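Local coordinates for protein uroporphyrinogen-III C-methyltransferase (Pseudomonas denitrificans, PDB 1S4D) that methylates uroporphyrinogen III twice, at C-2 and C-7, with S-adenosyl-L-methionine to make precorrin-2 for cobalamin and siroheme biosynthesis, at residues P103-R108 and V181-M186; A131-L136 and I141-R146. All coordinates share one frame; numbering follows the deposited sequence.

Contact 1. Residues P103-R108 and V181-M186. With SAH (S-adenosyl-L-homocysteine), chain Q.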
ATOM      1  N   PRO B 103       0.329  -7.145   5.192  1.00 21.32           N
ATOM      2  CA  PRO B 103      -0.260  -8.472   5.430  1.00 20.92           C
ATOM      3  C   PRO B 103      -1.318  -8.872   4.384  1.00 21.49           C
ATOM      4  O   PRO B 103      -1.491 -10.076   4.138  1.00 21.80           O
ATOM      5  CB  PRO B 103      -0.946  -8.320   6.784  1.00 20.70           C
ATOM      6  CG  PRO B 103      -0.361  -7.089   7.424  1.00 21.27           C
ATOM      7  CD  PRO B 103       0.189  -6.222   6.333  1.00 21.09           C
ATOM      8  N   PHE B 104      -2.013  -7.906   3.774  1.00 21.19           N
ATOM      9  CA  PHE B 104      -3.148  -8.243   2.916  1.00 21.14           C
ATOM     10  C   PHE B 104      -2.867  -8.134   1.409  1.00 21.28           C
ATOM     11  O   PHE B 104      -3.763  -8.368   0.583  1.00 21.19           O
ATOM     12  CB  PHE B 104      -4.390  -7.427   3.292  1.00 21.16           C
ATOM     13  CG  PHE B 104      -5.087  -7.885   4.572  1.00 21.60           C
ATOM     14  CD1 PHE B 104      -6.081  -7.096   5.143  1.00 20.76           C
ATOM     15  CD2 PHE B 104      -4.763  -9.104   5.194  1.00 22.70           C
ATOM     16  CE1 PHE B 104      -6.741  -7.494   6.296  1.00 22.12           C
ATOM     17  CE2 PHE B 104      -5.426  -9.519   6.371  1.00 20.92           C
ATOM     18  CZ  PHE B 104      -6.411  -8.721   6.909  1.00 21.37           C
ATOM     19  N   VAL B 105      -1.633  -7.794   1.043  1.00 20.98           N
ATOM     20  CA  VAL B 105      -1.280  -7.736  -0.375  1.00 21.10           C
ATOM     21  C   VAL B 105      -0.479  -8.988  -0.768  1.00 21.36           C
ATOM     22  O   VAL B 105       0.696  -9.081  -0.473  1.00 21.36           O
ATOM     23  CB  VAL B 105      -0.565  -6.398  -0.720  1.00 21.25           C
ATOM     24  CG1 VAL B 105      -0.262  -6.266  -2.231  1.00 20.81           C
ATOM     25  CG2 VAL B 105      -1.406  -5.218  -0.232  1.00 20.07           C
ATOM     26  N   PHE B 106      -1.140  -9.962  -1.396  1.00 21.71           N
ATOM     27  CA  PHE B 106      -0.520 -11.235  -1.749  1.00 22.44           C
ATOM     28  C   PHE B 106       0.393 -11.762  -0.643  1.00 23.36           C
ATOM     29  O   PHE B 106       1.413 -12.349  -0.918  1.00 24.08           O
ATOM     30  CB  PHE B 106       0.246 -11.159  -3.100  1.00 22.64           C
ATOM     31  CG  PHE B 106      -0.562 -10.562  -4.219  1.00 22.43           C
ATOM     32  CD1 PHE B 106      -0.255  -9.297  -4.719  1.00 21.00           C
ATOM     33  CD2 PHE B 106      -1.682 -11.233  -4.719  1.00 21.35           C
ATOM     34  CE1 PHE B 106      -1.056  -8.709  -5.735  1.00 22.07           C
ATOM     35  CE2 PHE B 106      -2.475 -10.665  -5.733  1.00 21.10           C
ATOM     36  CZ  PHE B 106      -2.162  -9.398  -6.245  1.00 20.77           C
ATOM     37  N   GLY B 107       0.047 -11.572   0.617  1.00 24.84           N
ATOM     38  CA  GLY B 107       0.846 -12.199   1.665  1.00 26.17           C
ATOM     39  C   GLY B 107       0.181 -13.192   2.622  1.00 26.72           C
ATOM     40  O   GLY B 107       0.646 -13.333   3.753  1.00 26.57           O
ATOM     41  N   ARG B 108      -0.872 -13.880   2.164  1.00 26.55           N
ATOM     42  CA  ARG B 108      -1.692 -14.805   2.970  1.00 27.03           C
ATOM     43  C   ARG B 108      -2.116 -14.381   4.392  1.00 26.92           C
ATOM     44  O   ARG B 108      -2.345 -15.231   5.247  1.00 27.28           O
ATOM     45  CB  ARG B 108      -1.167 -16.252   2.947  1.00 27.23           C
ATOM     46  CG  ARG B 108       0.026 -16.501   2.049  1.00 29.80           C
ATOM     47  CD  ARG B 108       0.110 -17.825   1.255  1.00 33.12           C
ATOM     48  NE  ARG B 108      -1.024 -18.748   1.333  1.00 36.93           N
ATOM     49  CZ  ARG B 108      -0.908 -20.076   1.178  1.00 38.71           C
ATOM     50  NH1 ARG B 108      -1.979 -20.872   1.266  1.00 36.64           N
ATOM     51  NH2 ARG B 108       0.298 -20.611   0.950  1.00 37.77           N
ATOM     52  N   VAL B 181       1.341  -3.484 -12.119  1.00 17.32           N
ATOM     53  CA  VAL B 181       2.365  -3.703 -11.114  1.00 17.77           C
ATOM     54  C   VAL B 181       2.319  -5.167 -10.695  1.00 18.57           C
ATOM     55  O   VAL B 181       1.289  -5.663 -10.218  1.00 19.54           O
ATOM     56  CB  VAL B 181       2.160  -2.786  -9.881  1.00 17.99           C
ATOM     57  CG1 VAL B 181       3.104  -3.209  -8.709  1.00 16.75           C
ATOM     58  CG2 VAL B 181       2.273  -1.279 -10.269  1.00 15.03           C
ATOM     59  N   MET B 182       3.428  -5.863 -10.870  1.00 18.18           N
ATOM     60  CA  MET B 182       3.386  -7.304 -10.763  1.00 17.83           C
ATOM     61  C   MET B 182       4.295  -7.817  -9.661  1.00 17.56           C
ATOM     62  O   MET B 182       5.477  -7.461  -9.617  1.00 17.32           O
ATOM     63  CB  MET B 182       3.737  -7.933 -12.110  1.00 18.12           C
ATOM     64  CG  MET B 182       3.085  -7.233 -13.277  1.00 18.68           C
ATOM     65  SD  MET B 182       3.029  -8.298 -14.697  1.00 21.34           S
ATOM     66  CE  MET B 182       4.715  -8.126 -15.350  1.00 17.87           C
ATOM     67  N   TYR B 183       3.697  -8.634  -8.787  1.00 17.31           N
ATOM     68  CA  TYR B 183       4.325  -9.326  -7.670  1.00 17.13           C
ATOM     69  C   TYR B 183       4.630 -10.751  -8.120  1.00 17.45           C
ATOM     70  O   TYR B 183       3.902 -11.300  -8.942  1.00 17.48           O
ATOM     71  CB  TYR B 183       3.344  -9.399  -6.493  1.00 16.93           C
ATOM     72  CG  TYR B 183       3.112  -8.084  -5.763  1.00 16.67           C
ATOM     73  CD1 TYR B 183       2.245  -7.089  -6.280  1.00 16.13           C
ATOM     74  CD2 TYR B 183       3.727  -7.845  -4.541  1.00 15.50           C
ATOM     75  CE1 TYR B 183       2.037  -5.880  -5.606  1.00 13.89           C
ATOM     76  CE2 TYR B 183       3.523  -6.666  -3.869  1.00 15.75           C
ATOM     77  CZ  TYR B 183       2.692  -5.686  -4.403  1.00 15.74           C
ATOM     78  OH  TYR B 183       2.545  -4.522  -3.690  1.00 18.03           O
ATOM     79  N   MET B 184       5.710 -11.347  -7.604  1.00 17.34           N
ATOM     80  CA  MET B 184       6.062 -12.742  -7.907  1.00 17.49           C
ATOM     81  C   MET B 184       5.934 -13.110  -9.381  1.00 17.55           C
ATOM     82  O   MET B 184       5.331 -14.122  -9.715  1.00 16.25           O
ATOM     83  CB  MET B 184       5.238 -13.711  -7.064  1.00 17.80           C
ATOM     84  CG  MET B 184       5.208 -13.337  -5.586  1.00 18.60           C
ATOM     85  SD  MET B 184       4.116 -14.393  -4.671  1.00 22.55           S
ATOM     86  CE  MET B 184       2.722 -13.310  -4.477  1.00 21.34           C
ATOM     87  N   ALA B 185       6.555 -12.301 -10.240  1.00 18.59           N
ATOM     88  CA  ALA B 185       6.421 -12.430 -11.689  1.00 19.40           C
ATOM     89  C   ALA B 185       7.749 -12.715 -12.367  1.00 20.16           C
ATOM     90  O   ALA B 185       7.854 -12.622 -13.584  1.00 20.98           O
ATOM     91  CB  ALA B 185       5.789 -11.171 -12.273  1.00 18.79           C
ATOM     92  N   MET B 186       8.769 -13.059 -11.596  1.00 21.45           N
ATOM     93  CA  MET B 186      10.104 -13.237 -12.179  1.00 22.67           C
ATOM     94  C   MET B 186      10.236 -14.569 -12.910  1.00 23.13           C
ATOM     95  O   MET B 186      10.652 -14.615 -14.050  1.00 23.96           O
ATOM     96  CB  MET B 186      11.198 -13.132 -11.106  1.00 22.51           C
ATOM     97  CG  MET B 186      11.326 -11.777 -10.488  1.00 23.39           C
ATOM     98  SD  MET B 186      12.143 -10.613 -11.554  1.00 29.81           S
ATOM     99  CE  MET B 186      13.918 -10.953 -11.188  1.00 22.70           C
TER
HETATM  100  N   SAH Q1511       2.722  -8.630   1.265  1.00 49.49           N
HETATM  101  CA  SAH Q1511       3.903  -8.300   0.489  1.00 49.98           C
HETATM  102  CB  SAH Q1511       4.033  -9.251  -0.689  1.00 49.79           C
HETATM  103  CG  SAH Q1511       4.691 -10.573  -0.343  1.00 50.97           C
HETATM  104  SD  SAH Q1511       4.556 -11.871  -1.600  1.00 50.56           S
HETATM  105  C   SAH Q1511       3.894  -6.826   0.063  1.00 49.87           C
HETATM  106  O   SAH Q1511       2.963  -6.073   0.344  1.00 50.06           O
HETATM  107  OXT SAH Q1511       4.812  -6.304  -0.562  1.00 49.14           O
HETATM  108  C5' SAH Q1511       6.302 -11.627  -2.067  1.00 51.61           C
HETATM  109  C4' SAH Q1511       6.593 -10.729  -3.276  1.00 50.94           C
HETATM  110  O4' SAH Q1511       6.581  -9.360  -2.928  1.00 50.90           O
HETATM  111  C3' SAH Q1511       7.966 -10.888  -3.921  1.00 50.26           C
HETATM  112  O3' SAH Q1511       8.131 -12.028  -4.720  1.00 49.28           O
HETATM  113  C2' SAH Q1511       8.143  -9.588  -4.687  1.00 50.56           C
HETATM  114  O2' SAH Q1511       7.440  -9.539  -5.911  1.00 49.13           O
HETATM  115  C1' SAH Q1511       7.481  -8.613  -3.728  1.00 50.89           C
HETATM  116  N9  SAH Q1511       8.435  -7.909  -2.842  1.00 49.44           N
HETATM  117  C8  SAH Q1511       8.429  -7.993  -1.488  1.00 47.71           C
HETATM  118  N7  SAH Q1511       9.405  -7.226  -1.000  1.00 48.09           N
HETATM  119  C5  SAH Q1511      10.059  -6.645  -2.010  1.00 49.34           C
HETATM  120  C6  SAH Q1511      11.137  -5.759  -2.047  1.00 48.89           C
HETATM  121  N6  SAH Q1511      11.705  -5.334  -0.933  1.00 45.75           N
HETATM  122  N1  SAH Q1511      11.607  -5.316  -3.268  1.00 49.07           N
HETATM  123  C2  SAH Q1511      10.992  -5.744  -4.425  1.00 49.90           C
HETATM  124  N3  SAH Q1511       9.922  -6.622  -4.384  1.00 49.66           N
HETATM  125  C4  SAH Q1511       9.455  -7.066  -3.192  1.00 49.78           C

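Contact 2. Residues A131-L136 and I141-R146. With SAH (S-adenosyl-L-homocysteine), chain Q.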
ATOM      1  N   ALA B 131       5.400  -3.399  -1.384  1.00 19.41           N
ATOM      2  CA  ALA B 131       6.503  -3.274  -2.335  1.00 19.59           C
ATOM      3  C   ALA B 131       6.048  -2.547  -3.618  1.00 19.66           C
ATOM      4  O   ALA B 131       6.786  -1.706  -4.138  1.00 19.50           O
ATOM      5  CB  ALA B 131       7.112  -4.630  -2.646  1.00 18.62           C
ATOM      6  N   GLY B 132       4.832  -2.859  -4.095  1.00 19.07           N
ATOM      7  CA  GLY B 132       4.288  -2.260  -5.299  1.00 18.61           C
ATOM      8  C   GLY B 132       3.964  -0.773  -5.238  1.00 18.92           C
ATOM      9  O   GLY B 132       3.782  -0.154  -6.288  1.00 19.75           O
ATOM     10  N   ILE B 133       3.867  -0.180  -4.044  1.00 18.26           N
ATOM     11  CA  ILE B 133       3.680   1.266  -3.969  1.00 17.49           C
ATOM     12  C   ILE B 133       4.905   1.911  -3.369  1.00 18.27           C
ATOM     13  O   ILE B 133       5.554   2.743  -4.018  1.00 19.21           O
ATOM     14  CB  ILE B 133       2.409   1.668  -3.197  1.00 17.25           C
ATOM     15  CG1 ILE B 133       1.170   1.032  -3.842  1.00 17.33           C
ATOM     16  CG2 ILE B 133       2.269   3.168  -3.167  1.00 14.32           C
ATOM     17  CD1 ILE B 133      -0.069   0.998  -2.942  1.00 18.28           C
ATOM     18  N   GLY B 134       5.260   1.518  -2.153  1.00 18.34           N
ATOM     19  CA  GLY B 134       6.386   2.151  -1.486  1.00 18.54           C
ATOM     20  C   GLY B 134       7.702   1.766  -2.121  1.00 19.02           C
ATOM     21  O   GLY B 134       8.544   2.628  -2.355  1.00 19.85           O
ATOM     22  N   GLY B 135       7.872   0.471  -2.401  1.00 18.70           N
ATOM     23  CA  GLY B 135       9.020  -0.023  -3.134  1.00 18.58           C
ATOM     24  C   GLY B 135       9.302   0.731  -4.411  1.00 18.71           C
ATOM     25  O   GLY B 135      10.434   1.166  -4.648  1.00 19.34           O
ATOM     26  N   LEU B 136       8.275   0.927  -5.227  1.00 18.56           N
ATOM     27  CA  LEU B 136       8.463   1.631  -6.485  1.00 18.63           C
ATOM     28  C   LEU B 136       8.812   3.107  -6.277  1.00 18.74           C
ATOM     29  O   LEU B 136       9.620   3.671  -7.034  1.00 18.63           O
ATOM     30  CB  LEU B 136       7.257   1.440  -7.408  1.00 18.56           C
ATOM     31  CG  LEU B 136       7.083  -0.011  -7.888  1.00 17.34           C
ATOM     32  CD1 LEU B 136       5.818  -0.109  -8.651  1.00 18.32           C
ATOM     33  CD2 LEU B 136       8.214  -0.459  -8.774  1.00 14.72           C
ATOM     34  N   ILE B 141       9.592   5.643  -9.206  1.00 18.88           N
ATOM     35  CA  ILE B 141       8.420   5.355 -10.029  1.00 19.09           C
ATOM     36  C   ILE B 141       7.110   5.490  -9.249  1.00 19.46           C
ATOM     37  O   ILE B 141       6.780   4.618  -8.452  1.00 19.99           O
ATOM     38  CB  ILE B 141       8.511   3.937 -10.643  1.00 19.09           C
ATOM     39  CG1 ILE B 141       9.755   3.818 -11.537  1.00 18.37           C
ATOM     40  CG2 ILE B 141       7.211   3.582 -11.388  1.00 17.54           C
ATOM     41  CD1 ILE B 141      10.140   2.402 -11.855  1.00 16.41           C
ATOM     42  N   PRO B 142       6.345   6.549  -9.489  1.00 19.78           N
ATOM     43  CA  PRO B 142       5.020   6.640  -8.873  1.00 20.09           C
ATOM     44  C   PRO B 142       4.079   5.695  -9.599  1.00 20.32           C
ATOM     45  O   PRO B 142       4.125   5.539 -10.810  1.00 20.55           O
ATOM     46  CB  PRO B 142       4.605   8.102  -9.087  1.00 20.06           C
ATOM     47  CG  PRO B 142       5.741   8.759  -9.787  1.00 20.02           C
ATOM     48  CD  PRO B 142       6.630   7.698 -10.365  1.00 19.71           C
ATOM     49  N   VAL B 143       3.229   5.064  -8.827  1.00 20.70           N
ATOM     50  CA  VAL B 143       2.318   4.050  -9.288  1.00 21.66           C
ATOM     51  C   VAL B 143       1.089   4.693  -9.994  1.00 22.47           C
ATOM     52  O   VAL B 143       0.317   4.048 -10.700  1.00 22.26           O
ATOM     53  CB  VAL B 143       2.013   3.186  -8.036  1.00 21.82           C
ATOM     54  CG1 VAL B 143       0.667   3.496  -7.395  1.00 21.26           C
ATOM     55  CG2 VAL B 143       2.262   1.732  -8.306  1.00 22.11           C
ATOM     56  N   THR B 144       0.981   6.007  -9.846  1.00 23.57           N
ATOM     57  CA  THR B 144      -0.149   6.792 -10.307  1.00 24.21           C
ATOM     58  C   THR B 144       0.391   8.159 -10.708  1.00 24.71           C
ATOM     59  O   THR B 144       1.271   8.709 -10.034  1.00 25.22           O
ATOM     60  CB  THR B 144      -1.142   6.901  -9.134  1.00 24.42           C
ATOM     61  OG1 THR B 144      -2.276   6.057  -9.380  1.00 25.87           O
ATOM     62  CG2 THR B 144      -1.723   8.287  -8.994  1.00 23.73           C
ATOM     63  N   HIS B 145      -0.119   8.713 -11.794  1.00 25.13           N
ATOM     64  CA  HIS B 145       0.292  10.037 -12.226  1.00 26.13           C
ATOM     65  C   HIS B 145      -0.702  10.528 -13.291  1.00 27.35           C
ATOM     66  O   HIS B 145      -0.831   9.912 -14.348  1.00 27.31           O
ATOM     67  CB  HIS B 145       1.729   9.976 -12.751  1.00 26.15           C
ATOM     68  CG  HIS B 145       2.357  11.313 -12.963  1.00 26.30           C
ATOM     69  ND1 HIS B 145       2.495  11.874 -14.212  1.00 26.46           N
ATOM     70  CD2 HIS B 145       2.874  12.206 -12.090  1.00 26.36           C
ATOM     71  CE1 HIS B 145       3.072  13.055 -14.099  1.00 26.85           C
ATOM     72  NE2 HIS B 145       3.308  13.282 -12.821  1.00 27.10           N
ATOM     73  N   ARG B 146      -1.402  11.629 -13.013  1.00 28.83           N
ATOM     74  CA  ARG B 146      -2.635  11.958 -13.747  1.00 30.94           C
ATOM     75  C   ARG B 146      -2.500  12.145 -15.265  1.00 31.45           C
ATOM     76  O   ARG B 146      -3.471  11.997 -15.999  1.00 31.85           O
ATOM     77  CB  ARG B 146      -3.401  13.110 -13.079  1.00 31.17           C
ATOM     78  CG  ARG B 146      -3.367  14.460 -13.784  1.00 34.14           C
ATOM     79  CD  ARG B 146      -3.032  15.619 -12.843  1.00 39.27           C
ATOM     80  NE  ARG B 146      -4.179  16.109 -12.068  1.00 42.71           N
ATOM     81  CZ  ARG B 146      -4.722  15.495 -11.012  1.00 45.39           C
ATOM     82  NH1 ARG B 146      -5.754  16.044 -10.386  1.00 45.68           N
ATOM     83  NH2 ARG B 146      -4.249  14.330 -10.575  1.00 47.88           N
TER
HETATM   84  N   SAH Q1511       2.722  -8.630   1.265  1.00 49.49           N
HETATM   85  CA  SAH Q1511       3.903  -8.300   0.489  1.00 49.98           C
HETATM   86  CB  SAH Q1511       4.033  -9.251  -0.689  1.00 49.79           C
HETATM   87  CG  SAH Q1511       4.691 -10.573  -0.343  1.00 50.97           C
HETATM   88  SD  SAH Q1511       4.556 -11.871  -1.600  1.00 50.56           S
HETATM   89  C   SAH Q1511       3.894  -6.826   0.063  1.00 49.87           C
HETATM   90  O   SAH Q1511       2.963  -6.073   0.344  1.00 50.06           O
HETATM   91  OXT SAH Q1511       4.812  -6.304  -0.562  1.00 49.14           O
HETATM   92  C5' SAH Q1511       6.302 -11.627  -2.067  1.00 51.61           C
HETATM   93  C4' SAH Q1511       6.593 -10.729  -3.276  1.00 50.94           C
HETATM   94  O4' SAH Q1511       6.581  -9.360  -2.928  1.00 50.90           O
HETATM   95  C3' SAH Q1511       7.966 -10.888  -3.921  1.00 50.26           C
HETATM   96  O3' SAH Q1511       8.131 -12.028  -4.720  1.00 49.28           O
HETATM   97  C2' SAH Q1511       8.143  -9.588  -4.687  1.00 50.56           C
HETATM   98  O2' SAH Q1511       7.440  -9.539  -5.911  1.00 49.13           O
HETATM   99  C1' SAH Q1511       7.481  -8.613  -3.728  1.00 50.89           C
HETATM  100  N9  SAH Q1511       8.435  -7.909  -2.842  1.00 49.44           N
HETATM  101  C8  SAH Q1511       8.429  -7.993  -1.488  1.00 47.71           C
HETATM  102  N7  SAH Q1511       9.405  -7.226  -1.000  1.00 48.09           N
HETATM  103  C5  SAH Q1511      10.059  -6.645  -2.010  1.00 49.34           C
HETATM  104  C6  SAH Q1511      11.137  -5.759  -2.047  1.00 48.89           C
HETATM  105  N6  SAH Q1511      11.705  -5.334  -0.933  1.00 45.75           N
HETATM  106  N1  SAH Q1511      11.607  -5.316  -3.268  1.00 49.07           N
HETATM  107  C2  SAH Q1511      10.992  -5.744  -4.425  1.00 49.90           C
HETATM  108  N3  SAH Q1511       9.922  -6.622  -4.384  1.00 49.66           N
HETATM  109  C4  SAH Q1511       9.455  -7.066  -3.192  1.00 49.78           C
HETATM  110  O   HOH W   1       4.828   4.514  -6.409  1.00 54.16           O

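Contact 1. Residues P103-R108 and V181-M186
Phe106 and Tyr183 meet as two aromatic rings beside bound S-adenosyl-L-homocysteine, and the polar links between their segments run through this ligand. The ring centroids lie 5.3 Å apart, and at 52° the planes are well away from both parallel and perpendicular. Phe106 CD1 nevertheless sits over one face of Tyr183, displaced toward the rim, at 3.7 Å from Tyr183 CD1. Two apolar contacts extend the junction. The chi1 of Val105 (-176°) turns CG1 toward the hydroxyl end of the tyrosine, where it comes within 3.7 Å of Tyr183 CZ, and Met184, bent at chi3, brings its CE to 3.6 Å from Phe106 CB. The ligand joins both sides: its amino N donates to Val105 O at 2.7 Å, while Met184 N donates to the ribose O2' at 3.0 Å in a nearly straight bond (172°). Its carboxylate OXT lies in the plane of the Tyr183 ring, at the edge, 3.6 Å from Tyr183 CE2. Tyr183 OH is itself hydrogen-bonded to Thr130 OG1, which fixes the ring's far end. With an alanine at this position, Phe106 and Val105 would probably lose their apolar partner, and Thr130 OG1 the hydroxyl it pairs with. Phe106 N and Phe104 O are also hydrogen-bonded to Thr144 OG1 of the second subunit. The contact bridges the two halves of the chain with the ligand between them: the loop linking strand 94-99 of the parallel sheet to helix 109-118, and the end of strand 179-183, which lies between strands 151-156 and 241-245 in the mixed sheet.

Contact 2. Residues A131-L136 and I141-R146
Leu136 and Ile141 form the close end of this contact, where the chain turns back after a short helix. Ile141 N donates to Leu136 O at 2.9 Å, with an N-H...O angle of 160°; the donor stands above the carbonyl plane, 39° out of it. Beside this bond the two side chains touch at their bases, Leu136 CB 4.3 Å from Ile141 CB. With CG anti to the carbonyl carbon (chi1 -66°), Leu136 reaches on to Val143, crossing it at about a right angle, and CD1 comes to 4.0 Å from Val143 CG2. The looser side lies at Ile133, whose CG1 stays 4.4 Å from Val143 CG1. Apart from that side-chain contact, a water joins the backbones: it donates to Ile133 O and to Ile141 O, the latter at 2.8 Å, and accepts a weak bond from Val143 N. Buried carbonyls are thereby satisfied where the backbones do not bond directly. The helix opens into a pi-type turn at 131-135, with a weak bond from Leu136 N to Ala131 O. The contact thus joins a helix that begins at Ala131, a ligand-binding residue, to the loop that follows it. Both pack against the mixed sheet: Leu136 lies on strands 241-245 and 206-211, Ile141 also on both, and Ile133 on strand 151-156, while Pro142 and Thr144 pack on Phe104 of the second subunit.

Contact 2 is nested within the chain loop that contact 1 closes, and their centres lie 14 Å apart. They meet directly through Tyr183 OH and Gly132 N, at 2.9 Å, a probable hydrogen bond. Apolar atoms continue the junction, with Val181 CG2 3.6 Å from Val143 CG2. The ligand ties them a second time: Ala131 N donates to OXT at 3.1 Å, so both contacts reach the same carboxylate. Contact 1 lines the homocysteine and ribose parts, and contact 2 reaches the pocket through the start of its helix. Both also border the dimer interface, where Val105 of contact 1 packs on Ile133 of the second subunit's contact 2.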